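PDB 5CDD: structural polyprotein, VP1 from Israeli acute paralysis virus, which probably serves as a structural component of the virus capsid, one of the jelly-roll proteins cut from the polyprotein and assembled into its shell. Local coordinates for residues T107-S112 with M169-T174; K95-T100 with I179-G184. All coordinates share one frame; numbering follows the deposited sequence.

Contact 1: T107-S112 with M169-T174; sequences TCYIRS and MYFSNT
Asn-173 reaches across to 107-112 with both ends of its amide. Its ND2 donates to Thr-107 O at 3.0 Å, that oxygen lying close to the amide plane, while OD1 accepts from Tyr-109 N at 3.2 Å. Two nearly straight bonds therefore fix the rotation of the amide. The backbone ladder itself is antiparallel: Arg-111 N donates to Phe-171 O at 2.8 Å within a hydrogen-bonded pair, flanked by the non-hydrogen-bonded pairs Ile-110 with Ser-172 and Ser-112 with Tyr-170.

Beyond the end of the ladder, Asn-173 CG lies over one face of the Tyr-109 ring, amide and ring planes 33° apart. Tyr-109 OH comes in plane to the edge of the Phe-171 ring, 3.8 Å from Phe-171 CE2. On the ladder face opposite Arg-111 and Phe-171, Ile-110 divides its branches: CG2, anti to the backbone N, meets the phenol end of Tyr-170, and CD1 packs on Ser-172 CB at 3.6 Å.

Strand 131-133 pairs with the far edge of strand 110-116, and strand 61-62 with 166-172, so the contact occupies the middle of a four-stranded antiparallel sheet. Tyr-170 leads from it to Trp-53 of the facing sheet, while Thr-107 OG1 bonds to Thr-100 O of a second copy of this protein.

Contact 2: K95-T100 with I179-G184; sequences KFFNTT and IVARAG
Two neighbouring strands of an antiparallel jelly-roll sheet, 87-98 and 176-184, pair here through Lys-95 to Phe-97 and Ile-179 to Ala-181. Each outer pair closes a two-bond ring. Lys-95 N gives to Ala-181 O at 2.8 Å and Ala-181 N returns to Lys-95 O at 3.0 Å; Phe-97 N and Ile-179 O are 2.9 Å apart, as are Ile-179 N and Phe-97 O. Between these rings, Phe-96 and Val-180 form the non-hydrogen-bonded pair.

On the Phe-96 side, the phenylalanine and Val-180 lie side by side and point the same way, with both valine methyls against the CD2-CE2 side of the ring; Phe-96 CD2 to Val-180 CG2 is 3.8 Å. Trp-53 also packs on this ring.

The opposite face carries Lys-95, Phe-97, Ile-179 and Ala-181. The Phe-97 ring takes Ile-179 O at its edge and in plane, 3.4 Å from Phe-97 CD1. Ala-181 CB lies at the same ring's edge, 4.0 Å from Phe-97 CE1. Past the last pair, the methyl CG2 of Thr-99 touches Ile-179 CG1 at 3.7 Å, the two side chains crossing at about a right angle. Lys-95 runs away from the pairing, and its NZ forms salt bridges with Glu-142 and with Asp-27 of another polyprotein chain, whose Tyr-20 meets the Phe-97 ring.

At the end of the strand, Asn-98 OD1 accepts from Thr-100 N, an Asx turn where the strand ends. Paired strands with one face turned to the opposing sheet and the other met by a neighbouring capsid chain are in keeping with the jelly-roll beta-sandwich of picornavirus-like capsid proteins.

Overall arrangement
The centres of contacts 1 and 2 lie about 13 Å apart, each in a different antiparallel sheet of the jelly roll. Along the chain the order is 95-100, 107-112, 169-174, 179-184, so both strands of contact 1 come between those of contact 2. Strand 87-98 passes directly on to 110-116, and 166-172 to 176-184, each connection stepping from one sheet to the other. One place where the two sheets meet is Tyr-170 CE1 against Phe-96 CG, 3.6 Å apart. The contacts also face each other between subunits: Thr-99 and Ile-179 of one copy pack on Tyr-109 and Arg-111 of another, joining adjacent copies of VP1 in the assembly.

Contact 1: T107-S112 with M169-T174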
# COMPACT_ATOMS: atom_id res chain seq x y z
N THR A 107 -36.44 -25.71 -19.13
CA THR A 107 -35.40 -24.77 -18.76
C THR A 107 -36.12 -23.72 -17.94
O THR A 107 -36.56 -22.70 -18.46
CB THR A 107 -34.74 -24.11 -19.99
OG1 THR A 107 -33.95 -25.07 -20.69
CG2 THR A 107 -33.84 -22.96 -19.55
N CYS A 108 -36.25 -23.99 -16.65
CA CYS A 108 -36.93 -23.09 -15.73
C CYS A 108 -36.11 -21.85 -15.40
O CYS A 108 -34.93 -21.94 -15.07
CB CYS A 108 -37.27 -23.84 -14.44
SG CYS A 108 -38.00 -22.80 -13.16
N TYR A 109 -36.75 -20.69 -15.49
CA TYR A 109 -36.09 -19.43 -15.18
C TYR A 109 -37.06 -18.53 -14.43
O TYR A 109 -38.28 -18.65 -14.56
CB TYR A 109 -35.60 -18.74 -16.46
CG TYR A 109 -36.68 -18.23 -17.38
CD1 TYR A 109 -37.39 -17.06 -17.07
CD2 TYR A 109 -37.00 -18.89 -18.56
CE1 TYR A 109 -38.38 -16.58 -17.92
CE2 TYR A 109 -37.99 -18.42 -19.41
CZ TYR A 109 -38.67 -17.26 -19.09
OH TYR A 109 -39.65 -16.78 -19.93
N ILE A 110 -36.51 -17.62 -13.62
CA ILE A 110 -37.31 -16.70 -12.83
C ILE A 110 -37.02 -15.26 -13.22
O ILE A 110 -35.87 -14.83 -13.24
CB ILE A 110 -37.01 -16.86 -11.32
CG1 ILE A 110 -37.15 -18.33 -10.90
CG2 ILE A 110 -37.94 -15.98 -10.51
CD1 ILE A 110 -38.54 -18.89 -11.04
N ARG A 111 -38.08 -14.51 -13.51
CA ARG A 111 -37.95 -13.10 -13.89
C ARG A 111 -38.69 -12.24 -12.87
O ARG A 111 -39.77 -12.61 -12.40
CB ARG A 111 -38.57 -12.86 -15.27
CG ARG A 111 -37.89 -13.56 -16.43
CD ARG A 111 -36.67 -12.78 -16.91
NE ARG A 111 -36.99 -11.50 -17.54
CZ ARG A 111 -37.66 -11.36 -18.68
NH1 ARG A 111 -38.09 -12.43 -19.34
NH2 ARG A 111 -37.89 -10.15 -19.17
N SER A 112 -38.11 -11.10 -12.52
CA SER A 112 -38.75 -10.19 -11.57
C SER A 112 -38.71 -8.78 -12.15
O SER A 112 -37.70 -8.35 -12.70
CB SER A 112 -38.04 -10.23 -10.21
OG SER A 112 -36.67 -9.94 -10.33
N MET A 169 -42.91 -7.57 -9.05
CA MET A 169 -43.77 -8.45 -9.82
C MET A 169 -42.97 -9.70 -10.16
O MET A 169 -41.90 -9.63 -10.75
CB MET A 169 -44.25 -7.77 -11.10
CG MET A 169 -45.17 -8.64 -11.92
SD MET A 169 -45.98 -7.75 -13.24
CE MET A 169 -44.69 -7.75 -14.50
N TYR A 170 -43.51 -10.86 -9.78
CA TYR A 170 -42.85 -12.14 -9.99
C TYR A 170 -43.31 -12.85 -11.25
O TYR A 170 -44.44 -12.69 -11.70
CB TYR A 170 -43.12 -13.03 -8.78
CG TYR A 170 -42.12 -14.13 -8.57
CD1 TYR A 170 -40.82 -13.84 -8.17
CD2 TYR A 170 -42.48 -15.46 -8.76
CE1 TYR A 170 -39.89 -14.86 -7.96
CE2 TYR A 170 -41.56 -16.49 -8.56
CZ TYR A 170 -40.27 -16.18 -8.15
OH TYR A 170 -39.36 -17.18 -7.94
N PHE A 171 -42.42 -13.66 -11.83
CA PHE A 171 -42.75 -14.40 -13.04
C PHE A 171 -41.83 -15.59 -13.28
O PHE A 171 -40.64 -15.54 -13.00
CB PHE A 171 -42.70 -13.50 -14.27
CG PHE A 171 -43.02 -14.21 -15.55
CD1 PHE A 171 -44.34 -14.46 -15.91
CD2 PHE A 171 -42.00 -14.71 -16.36
CE1 PHE A 171 -44.65 -15.18 -17.06
CE2 PHE A 171 -42.30 -15.43 -17.52
CZ PHE A 171 -43.62 -15.67 -17.87
N SER A 172 -42.41 -16.67 -13.80
CA SER A 172 -41.64 -17.88 -14.11
C SER A 172 -42.34 -18.58 -15.28
O SER A 172 -43.56 -18.51 -15.40
CB SER A 172 -41.58 -18.81 -12.90
OG SER A 172 -40.79 -19.96 -13.17
N ASN A 173 -41.57 -19.25 -16.12
CA ASN A 173 -42.15 -19.94 -17.26
C ASN A 173 -42.74 -21.30 -16.89
O ASN A 173 -43.51 -21.87 -17.65
CB ASN A 173 -41.12 -20.09 -18.39
CG ASN A 173 -39.93 -20.93 -17.99
OD1 ASN A 173 -39.65 -21.10 -16.81
ND2 ASN A 173 -39.20 -21.45 -18.97
N THR A 174 -42.39 -21.79 -15.71
CA THR A 174 -42.87 -23.08 -15.24
C THR A 174 -43.59 -22.89 -13.93
O THR A 174 -43.45 -21.85 -13.29
CB THR A 174 -41.71 -24.05 -15.01
OG1 THR A 174 -40.93 -23.62 -13.88
CG2 THR A 174 -40.81 -24.08 -16.25

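Contact 2: K95-T100 with I179-G184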
# COMPACT_ATOMS: atom_id res chain seq x y z
N LYS A 95 -36.05 -12.81 -1.28
CA LYS A 95 -35.24 -13.96 -1.66
C LYS A 95 -36.18 -15.14 -1.85
O LYS A 95 -36.94 -15.48 -0.94
CB LYS A 95 -34.19 -14.30 -0.59
CG LYS A 95 -33.15 -13.22 -0.37
CD LYS A 95 -31.95 -13.76 0.37
CE LYS A 95 -31.02 -12.64 0.83
NZ LYS A 95 -30.66 -11.71 -0.29
N PHE A 96 -36.14 -15.74 -3.03
CA PHE A 96 -37.00 -16.88 -3.31
C PHE A 96 -36.16 -18.15 -3.45
O PHE A 96 -35.42 -18.31 -4.41
CB PHE A 96 -37.79 -16.65 -4.60
CG PHE A 96 -38.55 -15.35 -4.62
CD1 PHE A 96 -37.90 -14.16 -4.94
CD2 PHE A 96 -39.91 -15.32 -4.31
CE1 PHE A 96 -38.60 -12.94 -4.94
CE2 PHE A 96 -40.61 -14.11 -4.31
CZ PHE A 96 -39.96 -12.92 -4.63
N PHE A 97 -36.28 -19.03 -2.46
CA PHE A 97 -35.54 -20.29 -2.49
C PHE A 97 -36.39 -21.34 -3.19
O PHE A 97 -37.37 -21.83 -2.63
CB PHE A 97 -35.21 -20.75 -1.07
CG PHE A 97 -34.43 -19.75 -0.27
CD1 PHE A 97 -35.05 -18.63 0.28
CD2 PHE A 97 -33.06 -19.92 -0.06
CE1 PHE A 97 -34.33 -17.70 1.03
CE2 PHE A 97 -32.33 -18.99 0.68
CZ PHE A 97 -32.96 -17.88 1.23
N ASN A 98 -36.01 -21.67 -4.41
CA ASN A 98 -36.73 -22.65 -5.21
C ASN A 98 -36.81 -24.02 -4.54
O ASN A 98 -35.83 -24.51 -3.99
CB ASN A 98 -36.05 -22.79 -6.58
CG ASN A 98 -36.65 -23.90 -7.41
OD1 ASN A 98 -37.82 -23.84 -7.79
ND2 ASN A 98 -35.85 -24.92 -7.70
N THR A 99 -37.99 -24.62 -4.60
CA THR A 99 -38.21 -25.95 -4.03
C THR A 99 -38.97 -26.79 -5.05
O THR A 99 -39.48 -27.86 -4.75
CB THR A 99 -39.03 -25.89 -2.72
OG1 THR A 99 -40.36 -25.42 -3.00
CG2 THR A 99 -38.37 -24.96 -1.72
N THR A 100 -39.03 -26.27 -6.28
CA THR A 100 -39.73 -26.93 -7.38
C THR A 100 -38.85 -27.98 -8.03
O THR A 100 -37.73 -27.69 -8.44
CB THR A 100 -40.12 -25.92 -8.47
OG1 THR A 100 -40.72 -24.76 -7.88
CG2 THR A 100 -41.10 -26.55 -9.45
N ILE A 179 -39.66 -20.97 -1.10
CA ILE A 179 -39.66 -20.46 0.26
C ILE A 179 -39.35 -18.98 0.09
O ILE A 179 -38.33 -18.62 -0.50
CB ILE A 179 -38.56 -21.10 1.12
CG1 ILE A 179 -38.75 -22.62 1.17
CG2 ILE A 179 -38.60 -20.52 2.52
CD1 ILE A 179 -37.64 -23.36 1.87
N VAL A 180 -40.23 -18.12 0.57
CA VAL A 180 -40.03 -16.69 0.43
C VAL A 180 -39.58 -16.02 1.73
O VAL A 180 -40.21 -16.18 2.77
CB VAL A 180 -41.31 -15.99 -0.07
CG1 VAL A 180 -41.04 -14.53 -0.35
CG2 VAL A 180 -41.82 -16.69 -1.32
N ALA A 181 -38.48 -15.28 1.64
CA ALA A 181 -37.93 -14.57 2.79
C ALA A 181 -37.73 -13.12 2.36
O ALA A 181 -37.26 -12.86 1.25
CB ALA A 181 -36.61 -15.18 3.21
N ARG A 182 -38.07 -12.18 3.23
CA ARG A 182 -37.91 -10.77 2.89
C ARG A 182 -37.23 -9.95 3.98
O ARG A 182 -36.94 -10.44 5.07
CB ARG A 182 -39.27 -10.13 2.59
CG ARG A 182 -40.19 -10.05 3.79
CD ARG A 182 -41.43 -9.24 3.47
NE ARG A 182 -42.35 -9.21 4.61
CZ ARG A 182 -43.51 -8.56 4.62
NH1 ARG A 182 -43.90 -7.88 3.55
NH2 ARG A 182 -44.27 -8.59 5.70
N ALA A 183 -36.99 -8.68 3.65
CA ALA A 183 -36.35 -7.72 4.54
C ALA A 183 -36.39 -6.40 3.80
O ALA A 183 -36.77 -6.35 2.63
CB ALA A 183 -34.91 -8.13 4.82
N GLY A 184 -36.02 -5.32 4.48
CA GLY A 184 -36.01 -4.03 3.82
C GLY A 184 -34.63 -3.78 3.24
O GLY A 184 -33.68 -4.46 3.62